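Glycosyl hydrolase, family 38 (Enterococcus faecalis, PDB 5KBP) probably hydrolyses alpha-mannosidic linkages as a metal-dependent, retaining family 38 glycoside hydrolase. Local coordinates at residues N103-L108 with V844-N849; V313-E318 with A799-T804; F340-K345 with N376-F381. All coordinates share one frame; numbering follows the deposited sequence.

How the contacts relate
Three contacts whose centres lie 12 to 16 Å from the centre of the folded chain illustrate how a multidomain glycosidase is held together around a helical core. Contact 1 closes the longest loop, from helix 100-117 to strand 843-849; contact 2 is nested inside it and contact 3 inside contact 2. The centres of contact 1 and contact 2 are about 16 Å apart. Helix 304-332 carries the helical half of contact 2, and helices 337-348 and 362-393, which come later in the chain, form contact 3. Trp344 touches both Arg105 and Glu318, linking the three sites, so parts of the N-terminal, middle and C-terminal regions come together around neighbouring helices.

Contact 1. Residues N103-L108 with V844-N849; sequences NVRNML and VVRGFN
Val104 and Arg846 meet side chain to side chain: CG1 of Val104 sits over one face of the Arg846 guanidinium, displaced toward its rim, 3.7 Å from NH1. CG1 lies anti to the backbone N of Val104 (chi1 162°), which turns this methyl toward the strand. Arg846 comes from the opposite direction. A second arginine stands beside it. Arg105 slides past Arg846 in the reverse sense, and its NE lies 4.0 Å from Arg846 NH1, near the plane of the Arg846 group, with the two guanidinium planes 82° apart. No hydrogen bond joins the two segments directly. The link is instead Glu101, one turn before Arg105 on helix 100-117, whose OE1 forms salt bridges to both Arg105 NE and Arg846 NH1. Farther out, Glu322 of helix 304-332 pairs with Arg105 NH2, while Arg846 NH2 makes a weak bond to Thr894 OG1 on the adjacent strand 892-897. The contact thus joins the N-terminal glycosidase domain to the C-terminal beta sandwich. The shared carboxylate of Glu101 probably offsets much of the repulsion between the two buried arginines, and Glu322 supplies a second negative charge next to Arg105.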
loop_
_atom_site.group_PDB
_atom_site.type_symbol
_atom_site.label_atom_id
_atom_site.label_comp_id
_atom_site.label_asym_id
_atom_site.label_seq_id
_atom_site.Cartn_x
_atom_site.Cartn_y
_atom_site.Cartn_z
ATOM N N ASN A 103 -12.880 8.716 -16.772
ATOM C CA ASN A 103 -13.973 7.936 -17.342
ATOM C C ASN A 103 -13.628 7.449 -18.741
ATOM O O ASN A 103 -13.980 6.326 -19.120
ATOM C CB ASN A 103 -15.254 8.769 -17.364
ATOM C CG ASN A 103 -15.872 8.917 -15.989
ATOM O OD1 ASN A 103 -16.435 7.965 -15.448
ATOM N ND2 ASN A 103 -15.782 10.113 -15.421
ATOM N N VAL A 104 -12.938 8.280 -19.524
ATOM C CA VAL A 104 -12.557 7.889 -20.878
ATOM C C VAL A 104 -11.419 6.875 -20.848
ATOM O O VAL A 104 -11.426 5.897 -21.605
ATOM C CB VAL A 104 -12.193 9.138 -21.704
ATOM C CG1 VAL A 104 -11.398 8.756 -22.941
ATOM C CG2 VAL A 104 -13.454 9.901 -22.093
ATOM N N ARG A 105 -10.429 7.081 -19.972
ATOM C CA ARG A 105 -9.336 6.119 -19.865
ATOM C C ARG A 105 -9.838 4.753 -19.424
ATOM O O ARG A 105 -9.247 3.729 -19.784
ATOM C CB ARG A 105 -8.271 6.622 -18.890
ATOM C CG ARG A 105 -7.782 8.034 -19.161
ATOM C CD ARG A 105 -7.420 8.240 -20.622
ATOM N NE ARG A 105 -7.131 9.640 -20.917
ATOM C CZ ARG A 105 -5.927 10.193 -20.814
ATOM N NH1 ARG A 105 -5.756 11.475 -21.102
ATOM N NH2 ARG A 105 -4.892 9.462 -20.425
ATOM N N ASN A 106 -10.920 4.716 -18.643
ATOM C CA ASN A 106 -11.517 3.442 -18.264
ATOM C C ASN A 106 -12.038 2.699 -19.488
ATOM O O ASN A 106 -11.910 1.474 -19.582
ATOM C CB ASN A 106 -12.642 3.672 -17.254
ATOM C CG ASN A 106 -13.188 2.379 -16.683
ATOM O OD1 ASN A 106 -12.445 1.426 -16.452
ATOM N ND2 ASN A 106 -14.497 2.338 -16.457
ATOM N N MET A 107 -12.626 3.428 -20.438
ATOM C CA MET A 107 -13.115 2.802 -21.661
ATOM C C MET A 107 -11.978 2.533 -22.639
ATOM O O MET A 107 -11.981 1.512 -23.334
ATOM C CB MET A 107 -14.181 3.683 -22.314
ATOM C CG MET A 107 -15.163 4.310 -21.333
ATOM S SD MET A 107 -16.418 5.334 -22.132
ATOM C CE MET A 107 -17.524 4.068 -22.730
ATOM N N LEU A 108 -10.999 3.439 -22.698
ATOM C CA LEU A 108 -9.870 3.264 -23.606
ATOM C C LEU A 108 -9.040 2.047 -23.217
ATOM O O LEU A 108 -8.681 1.228 -24.071
ATOM C CB LEU A 108 -9.016 4.535 -23.616
ATOM C CG LEU A 108 -7.928 4.738 -24.678
ATOM C CD1 LEU A 108 -6.593 4.152 -24.238
ATOM C CD2 LEU A 108 -8.357 4.162 -26.023
ATOM N N VAL A 844 -2.769 13.459 -29.684
ATOM C CA VAL A 844 -4.194 13.404 -29.379
ATOM C C VAL A 844 -4.541 14.578 -28.475
ATOM O O VAL A 844 -3.914 14.772 -27.426
ATOM C CB VAL A 844 -4.581 12.069 -28.721
ATOM C CG1 VAL A 844 -6.043 12.086 -28.309
ATOM C CG2 VAL A 844 -4.306 10.911 -29.670
ATOM N N VAL A 845 -5.535 15.362 -28.887
ATOM C CA VAL A 845 -6.029 16.495 -28.115
ATOM C C VAL A 845 -7.541 16.369 -28.002
ATOM O O VAL A 845 -8.220 16.066 -28.988
ATOM C CB VAL A 845 -5.643 17.841 -28.763
ATOM C CG1 VAL A 845 -6.137 19.004 -27.915
ATOM C CG2 VAL A 845 -4.139 17.923 -28.969
ATOM N N ARG A 846 -8.068 16.598 -26.802
ATOM C CA ARG A 846 -9.499 16.488 -26.563
ATOM C C ARG A 846 -10.005 17.698 -25.793
ATOM O O ARG A 846 -9.391 18.127 -24.810
ATOM C CB ARG A 846 -9.842 15.204 -25.798
ATOM C CG ARG A 846 -11.311 15.092 -25.407
ATOM C CD ARG A 846 -11.728 13.650 -25.152
ATOM N NE ARG A 846 -10.768 12.932 -24.319
ATOM C CZ ARG A 846 -9.933 12.005 -24.777
ATOM N NH1 ARG A 846 -9.089 11.403 -23.950
ATOM N NH2 ARG A 846 -9.941 11.676 -26.062
ATOM N N GLY A 847 -11.132 18.241 -26.255
ATOM C CA GLY A 847 -11.842 19.284 -25.546
ATOM C C GLY A 847 -13.337 19.065 -25.663
ATOM O O GLY A 847 -13.792 18.126 -26.319
ATOM N N PHE A 848 -14.100 19.944 -25.018
ATOM C CA PHE A 848 -15.550 19.831 -25.084
ATOM C C PHE A 848 -16.184 21.209 -24.985
ATOM O O PHE A 848 -15.631 22.126 -24.374
ATOM C CB PHE A 848 -16.099 18.909 -23.987
ATOM C CG PHE A 848 -15.977 19.466 -22.596
ATOM C CD1 PHE A 848 -14.756 19.481 -21.944
ATOM C CD2 PHE A 848 -17.092 19.952 -21.933
ATOM C CE1 PHE A 848 -14.645 19.985 -20.660
ATOM C CE2 PHE A 848 -16.989 20.455 -20.649
ATOM C CZ PHE A 848 -15.764 20.472 -20.013
ATOM N N ASN A 849 -17.357 21.340 -25.600
ATOM C CA ASN A 849 -18.111 22.584 -25.559
ATOM C C ASN A 849 -18.760 22.755 -24.192
ATOM O O ASN A 849 -19.359 21.816 -23.655
ATOM C CB ASN A 849 -19.178 22.593 -26.656
ATOM C CG ASN A 849 -19.770 23.970 -26.894
ATOM O OD1 ASN A 849 -19.660 24.868 -26.055
ATOM N ND2 ASN A 849 -20.413 24.142 -28.041
#

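Contact 2. Residues V313-E318 with A799-T804; sequences VQRQLE and AQIPFT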
loop_
_atom_site.group_PDB
_atom_site.type_symbol
_atom_site.label_atom_id
_atom_site.label_comp_id
_atom_site.label_asym_id
_atom_site.label_seq_id
_atom_site.Cartn_x
_atom_site.Cartn_y
_atom_site.Cartn_z
ATOM N N VAL A 313 -3.611 13.326 -8.291
ATOM C CA VAL A 313 -2.992 12.362 -9.197
ATOM C C VAL A 313 -3.551 12.512 -10.607
ATOM O O VAL A 313 -2.823 12.364 -11.597
ATOM C CB VAL A 313 -3.181 10.932 -8.657
ATOM C CG1 VAL A 313 -2.602 9.907 -9.624
ATOM C CG2 VAL A 313 -2.536 10.794 -7.287
ATOM N N GLN A 314 -4.846 12.814 -10.725
ATOM C CA GLN A 314 -5.456 12.965 -12.043
ATOM C C GLN A 314 -4.882 14.170 -12.780
ATOM O O GLN A 314 -4.546 14.080 -13.967
ATOM C CB GLN A 314 -6.974 13.081 -11.907
ATOM C CG GLN A 314 -7.668 11.761 -11.609
ATOM C CD GLN A 314 -9.125 11.943 -11.238
ATOM O OE1 GLN A 314 -9.959 11.077 -11.504
ATOM N NE2 GLN A 314 -9.439 13.073 -10.615
ATOM N N ARG A 315 -4.761 15.309 -12.093
ATOM C CA ARG A 315 -4.129 16.474 -12.706
ATOM C C ARG A 315 -2.673 16.192 -13.055
ATOM O O ARG A 315 -2.168 16.674 -14.076
ATOM C CB ARG A 315 -4.228 17.678 -11.772
ATOM C CG ARG A 315 -5.651 18.085 -11.433
ATOM C CD ARG A 315 -6.389 18.584 -12.659
ATOM N NE ARG A 315 -7.809 18.251 -12.613
ATOM C CZ ARG A 315 -8.334 17.149 -13.138
ATOM N NH1 ARG A 315 -9.638 16.923 -13.049
ATOM N NH2 ARG A 315 -7.555 16.270 -13.755
ATOM N N GLN A 316 -1.988 15.406 -12.221
ATOM C CA GLN A 316 -0.589 15.081 -12.478
ATOM C C GLN A 316 -0.421 14.291 -13.770
ATOM O O GLN A 316 0.583 14.455 -14.472
ATOM C CB GLN A 316 -0.012 14.299 -11.296
ATOM C CG GLN A 316 1.437 13.879 -11.462
ATOM C CD GLN A 316 2.386 15.058 -11.452
ATOM O OE1 GLN A 316 2.213 16.002 -10.683
ATOM N NE2 GLN A 316 3.394 15.014 -12.316
ATOM N N LEU A 317 -1.390 13.440 -14.104
ATOM C CA LEU A 317 -1.313 12.630 -15.313
ATOM C C LEU A 317 -1.914 13.340 -16.523
ATOM O O LEU A 317 -1.272 13.434 -17.573
ATOM C CB LEU A 317 -2.012 11.285 -15.089
ATOM C CG LEU A 317 -1.366 10.318 -14.094
ATOM C CD1 LEU A 317 -2.226 9.076 -13.906
ATOM C CD2 LEU A 317 0.030 9.940 -14.557
ATOM N N GLU A 318 -3.141 13.848 -16.388
ATOM C CA GLU A 318 -3.842 14.408 -17.541
ATOM C C GLU A 318 -3.249 15.745 -17.968
ATOM O O GLU A 318 -3.122 16.018 -19.167
ATOM C CB GLU A 318 -5.328 14.575 -17.221
ATOM C CG GLU A 318 -6.004 13.330 -16.681
ATOM C CD GLU A 318 -7.312 13.642 -15.982
ATOM O OE1 GLU A 318 -7.746 14.813 -16.031
ATOM O OE2 GLU A 318 -7.903 12.722 -15.379
ATOM N N ALA A 799 -6.887 26.753 -12.368
ATOM C CA ALA A 799 -6.341 26.842 -11.018
ATOM C C ALA A 799 -5.858 25.489 -10.509
ATOM O O ALA A 799 -4.967 25.433 -9.653
ATOM C CB ALA A 799 -7.387 27.426 -10.067
ATOM N N GLN A 800 -6.427 24.394 -11.016
ATOM C CA GLN A 800 -6.006 23.058 -10.615
ATOM C C GLN A 800 -4.731 22.599 -11.310
ATOM O O GLN A 800 -4.194 21.545 -10.947
ATOM C CB GLN A 800 -7.121 22.046 -10.893
ATOM C CG GLN A 800 -8.303 22.129 -9.948
ATOM C CD GLN A 800 -9.254 20.959 -10.109
ATOM O OE1 GLN A 800 -9.095 20.138 -11.012
ATOM N NE2 GLN A 800 -10.245 20.873 -9.228
ATOM N N ILE A 801 -4.236 23.350 -12.287
ATOM C CA ILE A 801 -3.076 22.937 -13.072
ATOM C C ILE A 801 -1.908 23.868 -12.769
ATOM O O ILE A 801 -1.836 24.967 -13.332
ATOM C CB ILE A 801 -3.402 22.931 -14.574
ATOM C CG1 ILE A 801 -4.675 22.123 -14.837
ATOM C CG2 ILE A 801 -2.234 22.373 -15.371
ATOM C CD1 ILE A 801 -5.158 22.190 -16.268
ATOM N N PRO A 802 -0.973 23.478 -11.906
ATOM C CA PRO A 802 0.120 24.385 -11.543
ATOM C C PRO A 802 1.118 24.553 -12.679
ATOM O O PRO A 802 1.228 23.721 -13.583
ATOM C CB PRO A 802 0.765 23.692 -10.340
ATOM C CG PRO A 802 0.495 22.240 -10.575
ATOM C CD PRO A 802 -0.868 22.179 -11.219
ATOM N N PHE A 803 1.853 25.662 -12.619
ATOM C CA PHE A 803 2.934 25.893 -13.567
ATOM C C PHE A 803 4.038 24.860 -13.376
ATOM O O PHE A 803 4.257 24.344 -12.277
ATOM C CB PHE A 803 3.510 27.301 -13.401
ATOM C CG PHE A 803 2.852 28.340 -14.267
ATOM C CD1 PHE A 803 2.986 28.298 -15.644
ATOM C CD2 PHE A 803 2.114 29.369 -13.703
ATOM C CE1 PHE A 803 2.386 29.252 -16.445
ATOM C CE2 PHE A 803 1.515 30.330 -14.499
ATOM C CZ PHE A 803 1.651 30.271 -15.872
ATOM N N THR A 804 4.737 24.555 -14.466
ATOM C CA THR A 804 5.891 23.664 -14.440
ATOM C C THR A 804 7.140 24.506 -14.674
ATOM O O THR A 804 7.380 24.975 -15.792
ATOM C CB THR A 804 5.766 22.559 -15.487
ATOM O OG1 THR A 804 4.685 21.686 -15.136
ATOM C CG2 THR A 804 7.056 21.756 -15.569
#
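The side-chain amide of Gln800 comes up to the edge of the Arg315 guanidinium, the two planes 30° apart and so nearly coplanar. At another part of the guanidinium edge stands the carboxylate of Glu318, also near its plane; neither partner is stacked on a face. The central bond runs from Arg315 NE to Gln800 OE1, 2.8 Å long and fairly straight, with an N-H...O angle of 162°. Its acceptor lies almost in the guanidinium plane, while the donor is tilted modestly from the plane of the amide carbonyl. Bends at chi2 and chi3 fold the arginine back beside its own helix, turning NE toward the loop and NH2 toward Glu318 one turn later. There NH2 forms a salt bridge with Glu318 OE1, although as a hydrogen bond it is weak. The aliphatic part of Arg315 also packs: CD lies 4.0 Å from Gln800 CB and, more loosely, 4.5 Å from Ile801 CG1. Gln800 uses its other amide atom as well, NE2 donating to the carbonyl oxygen of Asn732, and Glu318 OE2 is bonded to Ser99 OG. The contact therefore ties helix 304-332 of the middle domain to the loop between helix 789-799 and strand 804-807. Chemically, the two bonds of Gln800 fix which end of its amide faces the arginine, and the bond at NE and the weaker one at NH2 probably restrain rotation of the guanidinium; Glu318 probably balances its charge.

Contact 3. Residues F340-K345 with N376-F381; sequences FDYAWK and NDVGHF. With SO4 (sulfate ion), chain F.
Helix-helix packing within the alpha-mannosidase middle domain brings helix 337-348 against helix 362-393. Between residues 340-345 and 376-381 the nearest CA atoms are those of Ala343 and Val378, 6.1 Å apart, and Ala343 CB touches Val378 CG1 at 3.6 Å. The two valine methyls divide the work. CG1, anti to the backbone N (chi1 175°), meets the alanine, whereas CG2 reaches the edge of the Tyr342 ring, 4.2 Å from CE2, with the side chains crossing at about a right angle. This ring also serves the dimer: Tyr342 OH is hydrogen-bonded to Glu26 of the second subunit, and His29 of that subunit meets the ring edge-to-face. On the first helix, Lys345 NZ pairs with Asp341 OD2 on the syn side of the carboxylate and has a second acidic partner in Glu113. The other helix carries polar groups away from the apolar seam. Asn376 ND2 makes weak hydrogen bonds to O1 and O3 of a sulfate, probably from the crystallisation liquor, which Lys312 NZ also binds. His380 brings its ring edge close to the same ion. The ring of His380 is probably held in place by its own helix: ND1 donates to Asn376 O at 2.8 Å, and this oxygen also accepts the backbone N-H of His380, the two donors approaching from opposite faces of the carbonyl plane.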
loop_
_atom_site.group_PDB
_atom_site.type_symbol
_atom_site.label_atom_id
_atom_site.label_comp_id
_atom_site.label_asym_id
_atom_site.label_seq_id
_atom_site.Cartn_x
_atom_site.Cartn_y
_atom_site.Cartn_z
ATOM N N PHE A 340 2.759 5.109 -18.832
ATOM C CA PHE A 340 1.469 5.766 -18.641
ATOM C C PHE A 340 0.354 4.747 -18.452
ATOM O O PHE A 340 -0.567 4.968 -17.656
ATOM C CB PHE A 340 1.158 6.688 -19.821
ATOM C CG PHE A 340 1.755 8.061 -19.691
ATOM C CD1 PHE A 340 1.411 8.875 -18.627
ATOM C CD2 PHE A 340 2.644 8.542 -20.637
ATOM C CE1 PHE A 340 1.953 10.141 -18.499
ATOM C CE2 PHE A 340 3.189 9.807 -20.517
ATOM C CZ PHE A 340 2.843 10.608 -19.446
ATOM N N ASP A 341 0.421 3.627 -19.173
ATOM C CA ASP A 341 -0.563 2.567 -18.984
ATOM C C ASP A 341 -0.453 1.966 -17.590
ATOM O O ASP A 341 -1.465 1.604 -16.980
ATOM C CB ASP A 341 -0.384 1.494 -20.058
ATOM C CG ASP A 341 -1.380 0.358 -19.924
ATOM O OD1 ASP A 341 -2.561 0.550 -20.286
ATOM O OD2 ASP A 341 -0.980 -0.732 -19.461
ATOM N N TYR A 342 0.770 1.865 -17.065
ATOM C CA TYR A 342 0.967 1.353 -15.714
ATOM C C TYR A 342 0.478 2.350 -14.669
ATOM O O TYR A 342 -0.082 1.954 -13.640
ATOM C CB TYR A 342 2.443 1.016 -15.500
ATOM C CG TYR A 342 2.807 0.596 -14.095
ATOM C CD1 TYR A 342 2.615 -0.712 -13.669
ATOM C CD2 TYR A 342 3.366 1.501 -13.204
ATOM C CE1 TYR A 342 2.954 -1.101 -12.386
ATOM C CE2 TYR A 342 3.708 1.121 -11.919
ATOM C CZ TYR A 342 3.501 -0.182 -11.516
ATOM O OH TYR A 342 3.841 -0.563 -10.238
ATOM N N ALA A 343 0.686 3.646 -14.914
ATOM C CA ALA A 343 0.223 4.657 -13.968
ATOM C C ALA A 343 -1.297 4.767 -13.975
ATOM O O ALA A 343 -1.918 4.936 -12.919
ATOM C CB ALA A 343 0.860 6.009 -14.288
ATOM N N TRP A 344 -1.913 4.679 -15.157
ATOM C CA TRP A 344 -3.361 4.834 -15.245
ATOM C C TRP A 344 -4.089 3.649 -14.620
ATOM O O TRP A 344 -5.076 3.834 -13.898
ATOM C CB TRP A 344 -3.783 5.021 -16.701
ATOM C CG TRP A 344 -3.753 6.449 -17.129
ATOM C CD1 TRP A 344 -2.842 7.043 -17.951
ATOM C CD2 TRP A 344 -4.671 7.475 -16.737
ATOM N NE1 TRP A 344 -3.141 8.376 -18.103
ATOM C CE2 TRP A 344 -4.260 8.667 -17.367
ATOM C CE3 TRP A 344 -5.803 7.502 -15.919
ATOM C CZ2 TRP A 344 -4.942 9.869 -17.202
ATOM C CZ3 TRP A 344 -6.477 8.695 -15.757
ATOM C CH2 TRP A 344 -6.045 9.862 -16.396
ATOM N N LYS A 345 -3.623 2.428 -14.891
ATOM C CA LYS A 345 -4.230 1.256 -14.269
ATOM C C LYS A 345 -4.101 1.312 -12.754
ATOM O O LYS A 345 -5.039 0.959 -12.029
ATOM C CB LYS A 345 -3.595 -0.021 -14.816
ATOM C CG LYS A 345 -3.989 -0.344 -16.247
ATOM C CD LYS A 345 -3.268 -1.582 -16.755
ATOM C CE LYS A 345 -3.660 -1.891 -18.191
ATOM N NZ LYS A 345 -2.768 -2.917 -18.800
ATOM N N ASN A 376 1.055 8.539 -8.284
ATOM C CA ASN A 376 1.524 9.922 -8.269
ATOM C C ASN A 376 3.023 10.002 -8.532
ATOM O O ASN A 376 3.490 10.902 -9.238
ATOM C CB ASN A 376 1.172 10.579 -6.934
ATOM C CG ASN A 376 1.492 12.062 -6.908
ATOM O OD1 ASN A 376 0.974 12.833 -7.715
ATOM N ND2 ASN A 376 2.334 12.470 -5.967
ATOM N N ASP A 377 3.794 9.061 -7.978
ATOM C CA ASP A 377 5.239 9.085 -8.175
ATOM C C ASP A 377 5.620 8.739 -9.609
ATOM O O ASP A 377 6.636 9.233 -10.113
ATOM C CB ASP A 377 5.920 8.130 -7.198
ATOM C CG ASP A 377 5.776 8.574 -5.757
ATOM O OD1 ASP A 377 5.584 9.785 -5.523
ATOM O OD2 ASP A 377 5.855 7.713 -4.856
ATOM N N VAL A 378 4.832 7.894 -10.276
ATOM C CA VAL A 378 5.085 7.613 -11.687
ATOM C C VAL A 378 4.784 8.843 -12.532
ATOM O O VAL A 378 5.530 9.172 -13.462
ATOM C CB VAL A 378 4.270 6.391 -12.149
ATOM C CG1 VAL A 378 4.436 6.182 -13.643
ATOM C CG2 VAL A 378 4.704 5.149 -11.393
ATOM N N GLY A 379 3.692 9.546 -12.220
ATOM C CA GLY A 379 3.395 10.783 -12.920
ATOM C C GLY A 379 4.450 11.850 -12.712
ATOM O O GLY A 379 4.732 12.635 -13.622
ATOM N N HIS A 380 5.047 11.895 -11.519
ATOM C CA HIS A 380 6.135 12.836 -11.273
ATOM C C HIS A 380 7.385 12.453 -12.055
ATOM O O HIS A 380 8.044 13.319 -12.643
ATOM C CB HIS A 380 6.441 12.911 -9.777
ATOM C CG HIS A 380 5.566 13.865 -9.025
ATOM N ND1 HIS A 380 4.281 13.551 -8.637
ATOM C CD2 HIS A 380 5.794 15.126 -8.588
ATOM C CE1 HIS A 380 3.754 14.578 -7.993
ATOM N NE2 HIS A 380 4.652 15.546 -7.950
ATOM N N PHE A 381 7.729 11.163 -12.070
ATOM C CA PHE A 381 8.898 10.713 -12.821
ATOM C C PHE A 381 8.750 11.032 -14.304
ATOM O O PHE A 381 9.666 11.581 -14.928
ATOM C CB PHE A 381 9.108 9.212 -12.613
ATOM C CG PHE A 381 10.185 8.618 -13.482
ATOM C CD1 PHE A 381 9.883 8.100 -14.735
ATOM C CD2 PHE A 381 11.498 8.570 -13.045
ATOM C CE1 PHE A 381 10.871 7.557 -15.535
ATOM C CE2 PHE A 381 12.490 8.025 -13.840
ATOM C CZ PHE A 381 12.174 7.518 -15.087
HETATM S S SO4 F . 3.034 15.828 -4.252
HETATM O O1 SO4 F . 3.971 14.718 -4.397
HETATM O O2 SO4 F . 3.772 17.086 -4.204
HETATM O O3 SO4 F . 2.124 15.846 -5.393
HETATM O O4 SO4 F . 2.269 15.664 -3.020
#